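Local structure of homoserine kinase (Cytophaga hutchinsonii, 4P52) at residues 194-199 and 316-321; 274-279 and 299-304; 198-203 and 284-289. The protein probably catalyses the ATP-dependent phosphorylation of L-homoserine to O-phospho-L-homoserine, a step in threonine biosynthesis, as a member of the GHMP kinase family. All coordinates share one frame; numbering follows the deposited sequence.

Contact 1: residues 194-199 and 316-321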
ATOM      1  N   TYR A 194      15.120   1.010  14.049  1.00 29.50           N
ATOM      2  CA  TYR A 194      16.320   1.802  13.793  1.00 28.39           C
ATOM      3  C   TYR A 194      16.663   1.771  12.330  1.00 28.37           C
ATOM      4  O   TYR A 194      16.402   0.777  11.624  1.00 28.49           O
ATOM      5  CB  TYR A 194      17.495   1.241  14.564  1.00 29.16           C
ATOM      6  CG  TYR A 194      17.482   1.600  16.013  1.00 28.90           C
ATOM      7  CD1 TYR A 194      16.654   0.921  16.902  1.00 28.70           C
ATOM      8  CD2 TYR A 194      18.317   2.626  16.502  1.00 28.28           C
ATOM      9  CE1 TYR A 194      16.647   1.242  18.234  1.00 29.53           C
ATOM     10  CE2 TYR A 194      18.310   2.965  17.842  1.00 28.85           C
ATOM     11  CZ  TYR A 194      17.466   2.264  18.689  1.00 30.72           C
ATOM     12  OH  TYR A 194      17.429   2.580  20.007  1.00 35.68           O
ATOM     13  N   ALA A 195      17.228   2.882  11.880  1.00 27.36           N
ATOM     14  CA  ALA A 195      17.713   3.037  10.525  1.00 24.95           C
ATOM     15  C   ALA A 195      19.236   3.249  10.569  1.00 25.92           C
ATOM     16  O   ALA A 195      19.742   4.112  11.326  1.00 26.11           O
ATOM     17  CB  ALA A 195      17.048   4.222   9.895  1.00 22.77           C
ATOM     18  N   THR A 196      19.962   2.433   9.804  1.00 24.30           N
ATOM     19  CA  THR A 196      21.368   2.651   9.606  1.00 23.80           C
ATOM     20  C   THR A 196      21.503   3.194   8.207  1.00 23.99           C
ATOM     21  O   THR A 196      21.050   2.551   7.261  1.00 24.15           O
ATOM     22  CB  THR A 196      22.187   1.359   9.750  1.00 24.16           C
ATOM     23  OG1 THR A 196      21.902   0.751  11.015  1.00 24.80           O
ATOM     24  CG2 THR A 196      23.672   1.681   9.694  1.00 23.77           C
ATOM     25  N   ILE A 197      22.092   4.388   8.091  1.00 24.56           N
ATOM     26  CA  ILE A 197      22.410   5.019   6.808  1.00 24.83           C
ATOM     27  C   ILE A 197      23.921   4.942   6.572  1.00 25.85           C
ATOM     28  O   ILE A 197      24.716   5.294   7.457  1.00 27.63           O
ATOM     29  CB  ILE A 197      22.080   6.540   6.771  1.00 26.10           C
ATOM     30  CG1 ILE A 197      20.632   6.870   7.125  1.00 25.86           C
ATOM     31  CG2 ILE A 197      22.341   7.108   5.389  1.00 28.21           C
ATOM     32  CD1 ILE A 197      19.643   5.883   6.598  1.00 26.22           C
ATOM     33  N   ILE A 198      24.312   4.482   5.388  1.00 23.78           N
ATOM     34  CA  ILE A 198      25.690   4.596   4.951  1.00 23.23           C
ATOM     35  C   ILE A 198      25.771   5.454   3.683  1.00 24.02           C
ATOM     36  O   ILE A 198      25.045   5.220   2.685  1.00 23.76           O
ATOM     37  CB  ILE A 198      26.396   3.230   4.785  1.00 22.00           C
ATOM     38  CG1 ILE A 198      27.885   3.446   4.502  1.00 21.96           C
ATOM     39  CG2 ILE A 198      25.723   2.331   3.748  1.00 20.08           C
ATOM     40  CD1 ILE A 198      28.736   2.277   4.966  1.00 22.60           C
ATOM     41  N   HIS A 199      26.641   6.459   3.740  1.00 23.29           N
ATOM     42  CA  HIS A 199      26.867   7.297   2.608  1.00 23.20           C
ATOM     43  C   HIS A 199      28.292   7.124   2.064  1.00 24.05           C
ATOM     44  O   HIS A 199      29.248   7.599   2.684  1.00 23.84           O
ATOM     45  CB  HIS A 199      26.619   8.749   2.949  1.00 24.60           C
ATOM     46  CG  HIS A 199      27.084   9.671   1.880  1.00 28.20           C
ATOM     47  ND1 HIS A 199      28.186  10.490   2.033  1.00 32.38           N
ATOM     48  CD2 HIS A 199      26.673   9.814   0.597  1.00 28.94           C
ATOM     49  CE1 HIS A 199      28.406  11.131   0.898  1.00 33.16           C
ATOM     50  NE2 HIS A 199      27.495  10.747   0.014  1.00 32.09           N
ATOM     51  N   SER A 316      33.354   6.226   3.535  1.00 28.01           N
ATOM     52  CA  SER A 316      31.967   6.030   3.915  1.00 29.10           C
ATOM     53  C   SER A 316      31.687   6.705   5.281  1.00 30.14           C
ATOM     54  O   SER A 316      32.560   6.754   6.161  1.00 30.31           O
ATOM     55  CB  SER A 316      31.620   4.502   3.919  1.00 29.09           C
ATOM     56  OG  SER A 316      32.295   3.725   4.932  1.00 28.39           O
ATOM     57  N   ASP A 317      30.476   7.225   5.443  1.00 28.67           N
ATOM     58  CA  ASP A 317      30.007   7.709   6.739  1.00 29.25           C
ATOM     59  C   ASP A 317      28.747   6.947   7.104  1.00 27.20           C
ATOM     60  O   ASP A 317      27.861   6.746   6.263  1.00 26.05           O
ATOM     61  CB  ASP A 317      29.708   9.213   6.712  1.00 32.05           C
ATOM     62  CG  ASP A 317      30.920  10.034   6.325  1.00 39.38           C
ATOM     63  OD1 ASP A 317      31.922  10.056   7.092  1.00 41.44           O
ATOM     64  OD2 ASP A 317      30.871  10.649   5.235  1.00 42.79           O
ATOM     65  N   VAL A 318      28.659   6.558   8.369  1.00 26.48           N
ATOM     66  CA  VAL A 318      27.548   5.767   8.874  1.00 25.91           C
ATOM     67  C   VAL A 318      26.793   6.586   9.904  1.00 26.30           C
ATOM     68  O   VAL A 318      27.409   7.239  10.740  1.00 27.35           O
ATOM     69  CB  VAL A 318      28.078   4.452   9.496  1.00 25.32           C
ATOM     70  CG1 VAL A 318      26.963   3.649  10.137  1.00 23.74           C
ATOM     71  CG2 VAL A 318      28.763   3.614   8.410  1.00 25.47           C
ATOM     72  N   TYR A 319      25.468   6.556   9.842  1.00 25.12           N
ATOM     73  CA  TYR A 319      24.634   7.206  10.848  1.00 26.09           C
ATOM     74  C   TYR A 319      23.586   6.216  11.347  1.00 25.40           C
ATOM     75  O   TYR A 319      23.037   5.433  10.554  1.00 26.81           O
ATOM     76  CB  TYR A 319      23.910   8.412  10.251  1.00 27.35           C
ATOM     77  CG  TYR A 319      24.817   9.371   9.552  1.00 27.91           C
ATOM     78  CD1 TYR A 319      25.124   9.202   8.208  1.00 27.04           C
ATOM     79  CD2 TYR A 319      25.376  10.466  10.250  1.00 29.72           C
ATOM     80  CE1 TYR A 319      25.958  10.097   7.564  1.00 30.31           C
ATOM     81  CE2 TYR A 319      26.235  11.364   9.624  1.00 29.95           C
ATOM     82  CZ  TYR A 319      26.521  11.172   8.291  1.00 32.24           C
ATOM     83  OH  TYR A 319      27.342  12.058   7.660  1.00 36.65           O
ATOM     84  N   VAL A 320      23.289   6.260  12.637  1.00 22.87           N
ATOM     85  CA  VAL A 320      22.369   5.306  13.217  1.00 23.33           C
ATOM     86  C   VAL A 320      21.408   6.096  14.069  1.00 25.76           C
ATOM     87  O   VAL A 320      21.833   6.905  14.895  1.00 27.22           O
ATOM     88  CB  VAL A 320      23.124   4.275  14.092  1.00 23.17           C
ATOM     89  CG1 VAL A 320      22.169   3.422  14.891  1.00 22.58           C
ATOM     90  CG2 VAL A 320      23.988   3.367  13.230  1.00 23.38           C
ATOM     91  N   SER A 321      20.114   5.896  13.852  1.00 26.56           N
ATOM     92  CA  SER A 321      19.115   6.525  14.702  1.00 27.52           C
ATOM     93  C   SER A 321      17.768   5.854  14.576  1.00 26.49           C
ATOM     94  O   SER A 321      17.539   5.104  13.640  1.00 26.87           O
ATOM     95  CB  SER A 321      18.984   8.028  14.384  1.00 29.30           C
ATOM     96  OG  SER A 321      18.189   8.291  13.236  1.00 30.05           O
TER
HETATM   97  O   HOH W   1      19.687   7.170  10.997  1.00 24.22           O

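Contact 2: residues 274-279 and 299-304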
ATOM      1  N   ALA A 274      24.093  -9.243   8.485  1.00 29.72           N
ATOM      2  CA  ALA A 274      24.260  -8.758   9.854  1.00 30.35           C
ATOM      3  C   ALA A 274      22.910  -8.665  10.576  1.00 32.92           C
ATOM      4  O   ALA A 274      22.844  -8.239  11.723  1.00 33.77           O
ATOM      5  CB  ALA A 274      25.034  -7.445   9.904  1.00 28.44           C
ATOM      6  N   GLY A 275      21.832  -9.088   9.907  1.00 33.39           N
ATOM      7  CA  GLY A 275      20.528  -9.215  10.552  1.00 32.37           C
ATOM      8  C   GLY A 275      19.584  -8.050  10.296  1.00 33.25           C
ATOM      9  O   GLY A 275      18.677  -7.822  11.092  1.00 35.89           O
ATOM     10  N   ALA A 276      19.764  -7.312   9.204  1.00 29.71           N
ATOM     11  CA  ALA A 276      18.855  -6.215   8.904  1.00 29.06           C
ATOM     12  C   ALA A 276      17.482  -6.759   8.556  1.00 30.94           C
ATOM     13  O   ALA A 276      17.384  -7.826   7.961  1.00 30.88           O
ATOM     14  CB  ALA A 276      19.375  -5.384   7.744  1.00 27.73           C
ATOM     15  N   LEU A 277      16.426  -6.017   8.902  1.00 30.82           N
ATOM     16  CA  LEU A 277      15.073  -6.351   8.462  1.00 30.30           C
ATOM     17  C   LEU A 277      15.012  -6.325   6.962  1.00 30.98           C
ATOM     18  O   LEU A 277      14.400  -7.193   6.312  1.00 31.78           O
ATOM     19  CB  LEU A 277      14.094  -5.316   8.971  1.00 30.68           C
ATOM     20  CG  LEU A 277      13.527  -5.548  10.361  1.00 30.45           C
ATOM     21  CD1 LEU A 277      12.371  -4.582  10.571  1.00 28.41           C
ATOM     22  CD2 LEU A 277      13.102  -7.013  10.477  1.00 29.82           C
ATOM     23  N   GLY A 278      15.652  -5.297   6.415  1.00 29.51           N
ATOM     24  CA  GLY A 278      15.665  -5.078   4.994  1.00 28.42           C
ATOM     25  C   GLY A 278      16.588  -3.918   4.734  1.00 29.16           C
ATOM     26  O   GLY A 278      16.980  -3.185   5.660  1.00 28.96           O
ATOM     27  N   CYS A 279      16.921  -3.731   3.463  1.00 29.57           N
ATOM     28  CA  CYS A 279      17.967  -2.826   3.095  1.00 29.02           C
ATOM     29  C   CYS A 279      17.762  -2.426   1.654  1.00 28.93           C
ATOM     30  O   CYS A 279      17.541  -3.289   0.811  1.00 31.80           O
ATOM     31  CB  CYS A 279      19.315  -3.530   3.280  1.00 30.09           C
ATOM     32  SG  CYS A 279      20.694  -2.605   2.581  1.00 32.40           S
ATOM     33  N   GLN A 299      24.028  -0.874  14.856  1.00 29.28           N
ATOM     34  CA  GLN A 299      25.458  -0.607  14.843  1.00 30.59           C
ATOM     35  C   GLN A 299      26.265  -1.663  14.123  1.00 29.62           C
ATOM     36  O   GLN A 299      27.136  -1.319  13.305  1.00 28.71           O
ATOM     37  CB  GLN A 299      26.002  -0.379  16.240  1.00 33.58           C
ATOM     38  CG  GLN A 299      25.733   1.041  16.718  1.00 37.95           C
ATOM     39  CD  GLN A 299      25.743   1.156  18.240  1.00 43.19           C
ATOM     40  OE1 GLN A 299      26.189   0.241  18.940  1.00 46.59           O
ATOM     41  NE2 GLN A 299      25.259   2.282  18.757  1.00 42.67           N
ATOM     42  N   LYS A 300      25.979  -2.939  14.384  1.00 29.67           N
ATOM     43  CA  LYS A 300      26.711  -3.962  13.652  1.00 32.24           C
ATOM     44  C   LYS A 300      26.339  -4.044  12.144  1.00 30.64           C
ATOM     45  O   LYS A 300      27.193  -4.368  11.298  1.00 32.11           O
ATOM     46  CB  LYS A 300      26.829  -5.301  14.391  1.00 37.38           C
ATOM     47  CG  LYS A 300      25.551  -5.959  14.826  1.00 42.85           C
ATOM     48  CD  LYS A 300      25.748  -7.467  14.992  1.00 47.27           C
ATOM     49  CE  LYS A 300      25.816  -8.171  13.629  1.00 45.92           C
ATOM     50  NZ  LYS A 300      25.817  -9.655  13.723  1.00 44.63           N
ATOM     51  N   ILE A 301      25.113  -3.679  11.793  1.00 27.07           N
ATOM     52  CA  ILE A 301      24.786  -3.506  10.398  1.00 25.78           C
ATOM     53  C   ILE A 301      25.661  -2.411   9.770  1.00 25.06           C
ATOM     54  O   ILE A 301      26.220  -2.599   8.706  1.00 24.74           O
ATOM     55  CB  ILE A 301      23.278  -3.248  10.192  1.00 25.64           C
ATOM     56  CG1 ILE A 301      22.495  -4.556  10.390  1.00 27.92           C
ATOM     57  CG2 ILE A 301      22.989  -2.710   8.799  1.00 23.48           C
ATOM     58  CD1 ILE A 301      21.106  -4.346  10.965  1.00 27.71           C
ATOM     59  N   GLY A 302      25.780  -1.279  10.444  1.00 24.87           N
ATOM     60  CA  GLY A 302      26.599  -0.181   9.981  1.00 25.09           C
ATOM     61  C   GLY A 302      28.034  -0.592   9.784  1.00 26.70           C
ATOM     62  O   GLY A 302      28.628  -0.265   8.763  1.00 27.16           O
ATOM     63  N   GLN A 303      28.585  -1.325  10.747  1.00 28.12           N
ATOM     64  CA  GLN A 303      29.933  -1.856  10.640  1.00 30.52           C
ATOM     65  C   GLN A 303      30.139  -2.801   9.461  1.00 30.46           C
ATOM     66  O   GLN A 303      31.219  -2.797   8.846  1.00 32.34           O
ATOM     67  CB  GLN A 303      30.411  -2.484  11.953  1.00 35.04           C
ATOM     68  CG  GLN A 303      30.871  -1.450  12.984  1.00 43.20           C
ATOM     69  CD  GLN A 303      31.643  -0.245  12.360  1.00 51.62           C
ATOM     70  OE1 GLN A 303      31.030   0.794  11.965  1.00 52.13           O
ATOM     71  NE2 GLN A 303      32.989  -0.382  12.251  1.00 49.47           N
ATOM     72  N   ALA A 304      29.133  -3.604   9.132  1.00 28.81           N
ATOM     73  CA  ALA A 304      29.276  -4.541   8.015  1.00 29.18           C
ATOM     74  C   ALA A 304      29.149  -3.852   6.641  1.00 29.79           C
ATOM     75  O   ALA A 304      29.827  -4.227   5.675  1.00 30.55           O
ATOM     76  CB  ALA A 304      28.303  -5.704   8.152  1.00 28.06           C
TER

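Contact 3: residues 198-203 and 284-289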
ATOM      1  N   ILE A 198      24.312   4.482   5.388  1.00 23.78           N
ATOM      2  CA  ILE A 198      25.690   4.596   4.951  1.00 23.23           C
ATOM      3  C   ILE A 198      25.771   5.454   3.683  1.00 24.02           C
ATOM      4  O   ILE A 198      25.045   5.220   2.685  1.00 23.76           O
ATOM      5  CB  ILE A 198      26.396   3.230   4.785  1.00 22.00           C
ATOM      6  CG1 ILE A 198      27.885   3.446   4.502  1.00 21.96           C
ATOM      7  CG2 ILE A 198      25.723   2.331   3.748  1.00 20.08           C
ATOM      8  CD1 ILE A 198      28.736   2.277   4.966  1.00 22.60           C
ATOM      9  N   HIS A 199      26.641   6.459   3.740  1.00 23.29           N
ATOM     10  CA  HIS A 199      26.867   7.297   2.608  1.00 23.20           C
ATOM     11  C   HIS A 199      28.292   7.124   2.064  1.00 24.05           C
ATOM     12  O   HIS A 199      29.248   7.599   2.684  1.00 23.84           O
ATOM     13  CB  HIS A 199      26.619   8.749   2.949  1.00 24.60           C
ATOM     14  CG  HIS A 199      27.084   9.671   1.880  1.00 28.20           C
ATOM     15  ND1 HIS A 199      28.186  10.490   2.033  1.00 32.38           N
ATOM     16  CD2 HIS A 199      26.673   9.814   0.597  1.00 28.94           C
ATOM     17  CE1 HIS A 199      28.406  11.131   0.898  1.00 33.16           C
ATOM     18  NE2 HIS A 199      27.495  10.747   0.014  1.00 32.09           N
ATOM     19  N   PRO A 200      28.429   6.483   0.875  1.00 24.46           N
ATOM     20  CA  PRO A 200      29.738   6.294   0.253  1.00 25.61           C
ATOM     21  C   PRO A 200      30.297   7.592  -0.331  1.00 27.12           C
ATOM     22  O   PRO A 200      29.551   8.419  -0.841  1.00 27.88           O
ATOM     23  CB  PRO A 200      29.437   5.298  -0.860  1.00 26.18           C
ATOM     24  CG  PRO A 200      28.024   5.617  -1.273  1.00 24.53           C
ATOM     25  CD  PRO A 200      27.329   6.036  -0.009  1.00 23.85           C
ATOM     26  N   HIS A 201      31.605   7.773  -0.263  1.00 29.06           N
ATOM     27  CA  HIS A 201      32.228   9.001  -0.791  1.00 30.28           C
ATOM     28  C   HIS A 201      32.474   8.927  -2.292  1.00 32.42           C
ATOM     29  O   HIS A 201      33.601   8.866  -2.765  1.00 35.25           O
ATOM     30  CB  HIS A 201      33.501   9.327  -0.030  1.00 30.10           C
ATOM     31  CG  HIS A 201      33.260   9.662   1.409  1.00 30.78           C
ATOM     32  ND1 HIS A 201      34.264   9.649   2.358  1.00 32.44           N
ATOM     33  CD2 HIS A 201      32.129  10.022   2.062  1.00 29.27           C
ATOM     34  CE1 HIS A 201      33.762   9.994   3.532  1.00 31.65           C
ATOM     35  NE2 HIS A 201      32.471  10.227   3.378  1.00 31.07           N
ATOM     36  N   VAL A 202      31.386   8.931  -3.036  1.00 31.85           N
ATOM     37  CA  VAL A 202      31.434   8.819  -4.478  1.00 33.95           C
ATOM     38  C   VAL A 202      30.152   9.492  -4.955  1.00 34.26           C
ATOM     39  O   VAL A 202      29.184   9.586  -4.201  1.00 32.46           O
ATOM     40  CB  VAL A 202      31.533   7.326  -4.915  1.00 34.29           C
ATOM     41  CG1 VAL A 202      30.261   6.543  -4.610  1.00 31.59           C
ATOM     42  CG2 VAL A 202      31.817   7.239  -6.382  1.00 37.02           C
ATOM     43  N   GLU A 203      30.125  10.028  -6.156  1.00 38.29           N
ATOM     44  CA  GLU A 203      28.882  10.643  -6.543  1.00 46.17           C
ATOM     45  C   GLU A 203      28.241  10.063  -7.772  1.00 50.45           C
ATOM     46  O   GLU A 203      28.791  10.058  -8.847  1.00 53.95           O
ATOM     47  CB  GLU A 203      28.933  12.169  -6.545  1.00 56.39           C
ATOM     48  CG  GLU A 203      29.963  12.792  -7.453  1.00 70.50           C
ATOM     49  CD  GLU A 203      29.930  14.309  -7.385  1.00 83.88           C
ATOM     50  OE1 GLU A 203      29.740  14.831  -6.263  1.00 88.31           O
ATOM     51  OE2 GLU A 203      30.096  14.973  -8.442  1.00 84.25           O
ATOM     52  N   SER A 284      17.525   8.559  -4.234  1.00 24.35           N
ATOM     53  CA  SER A 284      18.072   8.174  -5.517  1.00 25.71           C
ATOM     54  C   SER A 284      19.556   7.726  -5.400  1.00 25.55           C
ATOM     55  O   SER A 284      20.249   7.528  -6.412  1.00 27.15           O
ATOM     56  CB  SER A 284      17.898   9.330  -6.496  1.00 28.87           C
ATOM     57  OG  SER A 284      18.548  10.462  -5.961  1.00 32.38           O
ATOM     58  N   GLY A 285      20.040   7.555  -4.171  1.00 22.80           N
ATOM     59  CA  GLY A 285      21.390   7.048  -3.958  1.00 22.14           C
ATOM     60  C   GLY A 285      22.444   8.123  -4.104  1.00 22.69           C
ATOM     61  O   GLY A 285      22.115   9.280  -4.374  1.00 22.15           O
ATOM     62  N   PRO A 286      23.723   7.750  -3.931  1.00 23.22           N
ATOM     63  CA  PRO A 286      24.260   6.395  -3.647  1.00 23.06           C
ATOM     64  C   PRO A 286      24.119   5.890  -2.193  1.00 24.24           C
ATOM     65  O   PRO A 286      24.516   4.737  -1.913  1.00 25.66           O
ATOM     66  CB  PRO A 286      25.733   6.528  -3.982  1.00 22.11           C
ATOM     67  CG  PRO A 286      26.034   7.963  -3.698  1.00 23.22           C
ATOM     68  CD  PRO A 286      24.797   8.748  -4.070  1.00 23.24           C
ATOM     69  N   SER A 287      23.563   6.701  -1.287  1.00 22.13           N
ATOM     70  CA  SER A 287      23.317   6.222   0.087  1.00 21.14           C
ATOM     71  C   SER A 287      22.372   5.040   0.167  1.00 21.05           C
ATOM     72  O   SER A 287      21.436   4.905  -0.641  1.00 21.53           O
ATOM     73  CB  SER A 287      22.818   7.338   0.996  1.00 20.86           C
ATOM     74  OG  SER A 287      23.861   8.283   1.157  1.00 22.50           O
ATOM     75  N   ILE A 288      22.621   4.208   1.171  1.00 20.53           N
ATOM     76  CA  ILE A 288      21.925   2.964   1.385  1.00 21.24           C
ATOM     77  C   ILE A 288      21.465   2.944   2.830  1.00 22.47           C
ATOM     78  O   ILE A 288      22.179   3.409   3.721  1.00 23.18           O
ATOM     79  CB  ILE A 288      22.882   1.779   1.148  1.00 22.26           C
ATOM     80  CG1 ILE A 288      23.417   1.847  -0.292  1.00 23.40           C
ATOM     81  CG2 ILE A 288      22.199   0.439   1.404  1.00 21.54           C
ATOM     82  CD1 ILE A 288      24.434   0.788  -0.628  1.00 24.14           C
ATOM     83  N   PHE A 289      20.273   2.414   3.081  1.00 22.68           N
ATOM     84  CA  PHE A 289      19.788   2.350   4.459  1.00 23.25           C
ATOM     85  C   PHE A 289      19.378   0.931   4.783  1.00 24.02           C
ATOM     86  O   PHE A 289      18.994   0.149   3.884  1.00 25.28           O
ATOM     87  CB  PHE A 289      18.606   3.302   4.699  1.00 21.33           C
ATOM     88  CG  PHE A 289      17.329   2.806   4.109  1.00 20.00           C
ATOM     89  CD1 PHE A 289      17.100   2.900   2.737  1.00 19.52           C
ATOM     90  CD2 PHE A 289      16.371   2.209   4.915  1.00 19.85           C
ATOM     91  CE1 PHE A 289      15.924   2.394   2.181  1.00 20.18           C
ATOM     92  CE2 PHE A 289      15.193   1.698   4.366  1.00 20.36           C
ATOM     93  CZ  PHE A 289      14.972   1.782   3.000  1.00 20.35           C
TER

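Contact 1: residues 194-199 and 316-321
Ile198 and Val318 meet on one face of an antiparallel strand pair, and their meeting shows how side-chain torsions turn a regular backbone into specific packing. Ile198 holds CG1 opposite its own backbone N (chi1 -173°), and the nearly extended chain carries CD1 toward the neighbouring strand, where it meets Val318 CG2 at 3.7 Å. The same methyl also touches Ser316 CB at 3.8 Å, so it is met by both Ser316 and Val318. Further along this face, Thr196 points the same way as Val320; its CG2 reaches Val320 CG2 at 3.9 Å and slants across Val318 CG1. Thr196 OG1 bonds to the carbonyl of Ala298, in helix 295-310, which lies over this face.

The other face is more mixed. His199 and Asp317 run side by side, the imidazole and carboxylate planes only 17° apart, with Asp317 OD2 near the edge of the ring but not bonded to it. The hydrogen bond of that carboxylate oxygen comes from His201 NE2. Next to them Tyr319 sets its CD1 4.3 Å from Ile197 CB. Farther on, a water donates to both Ala195 O and Ser321 OG, and Asp50 N bonds to that hydroxyl too.

Six backbone hydrogen bonds hold the register, from Ala195 N to Ser321 O (2.9 Å) at one end to Asp317 N and His199 O (3.0 Å) at the other, with strand directions 164° apart. The helix-side face is thus mainly aliphatic but tied to helix 295-310 through Thr196 OG1, whereas the reverse combines apolar packing with polar groups and a bridging water.

Contact 2: residues 274-279 and 299-304
Ala274 and Ile301 bring the end of one helix against the flank of another, an example of a helix terminus packing on a neighbouring helix through small and aliphatic side chains. Apolar contact carries most of the interface. Ala274 CB points at the helix and touches Ile301 CG1 at 3.9 Å and Ala304 CB at 4.1 Å, so that a single methyl rests on residues three positions apart, about one turn of the helix. Ile301 reaches past it: with CG1 lying beside its own backbone N (chi1 -74°), the side chain extends CD1 to the backbone of Ala276, 3.6 Å from Ala276 CA, and to Ala276 CB at 3.8 Å. Ala271 of helix 264-273 and Ala290 and Ser292 of strand 288-292 also touch Ile301, placing it between the helices and the sheet beneath.

The local motif is a Schellman ending. Helix 264-273 runs out at Ala274, and Gly275, with a phi of 99°, turns the chain away toward strand 278-281. The fold around it matches the ferredoxin-like beta-alpha-beta-beta-alpha-beta arrangement of GHMP kinase C-terminal domains, in which the two helices pack on one face of a four-stranded antiparallel sheet; here helix 264-273 and helix 295-310 are that pair.

Polar contact is slight, and no hydrogen bond crosses between the segments. The Lys300 chain, bent at chi3, lays its CE 3.5 Å from Ala274 O and 3.9 Å from Ala274 CB, so the methylene does the touching, while NZ stays 3.9 Å from Ala274 O. A positive charge near the carboxyl end of helix 264-273 is probably favourable to the helix dipole, although Lys300 is exposed to solvent, which would weaken the effect.

Contact 3: residues 198-203 and 284-289
Ile198 and Ile288 form an antiparallel hydrogen-bonded pair, the one bridged pair between the two segments, with Ile198 N to Ile288 O at 2.9 Å and Ile288 N to Ile198 O at 3.0 Å. Their side chains lie side by side, the CG2 branch of Ile198 resting on Ile288 CB at 3.9 Å while its CG1 branch leads away.

Beyond this pair, prolines take over from paired backbone. Pro200 and Pro286, the latter after a cis peptide bond, meet at an oblique angle, Pro200 CG on Pro286 CB at 3.7 Å, and Pro286 CG reaches on to Val202 O at 3.6 Å. On the reverse face Ser287 OG lies at the edge of the His199 ring, near its plane and 3.3 Å from His199 CD2; its hydrogen bond goes to Ser116 O.

The loop through Gly285 and Pro286 belongs to a glycine-rich sequence consistent with the third conserved motif of GHMP kinases. Phe309 of helix 295-310 packs on Ile198, Pro200 and Ile288 alike, strand 278-281 lies alongside strand 288-292, and the loop holding Pro113 and Ser116 covers His199 from the face away from that helix.

How the contacts relate
Contacts 1 and 3 share strand 194-200, which runs centrally in the four-stranded sheet with 316-322 on one flank and 288-292 on the other; Ile198 and His199 serve both. Contact 3 is buried, contact 1 partly buried, and contact 2 lies at the surface. Chemistry follows place: backbone hydrogen bonds dominate contact 1, dwindle to one pair plus proline packing in contact 3, and are absent between the segments of contact 2, where aliphatic carbons pack the loop after one helix on the flank of another. Helix 295-310 ties contact 2 to contact 1 through Gly302 against Thr196 and Val318; separately, Cys279 SG of strand 278-281 touches Ile288 of contact 3.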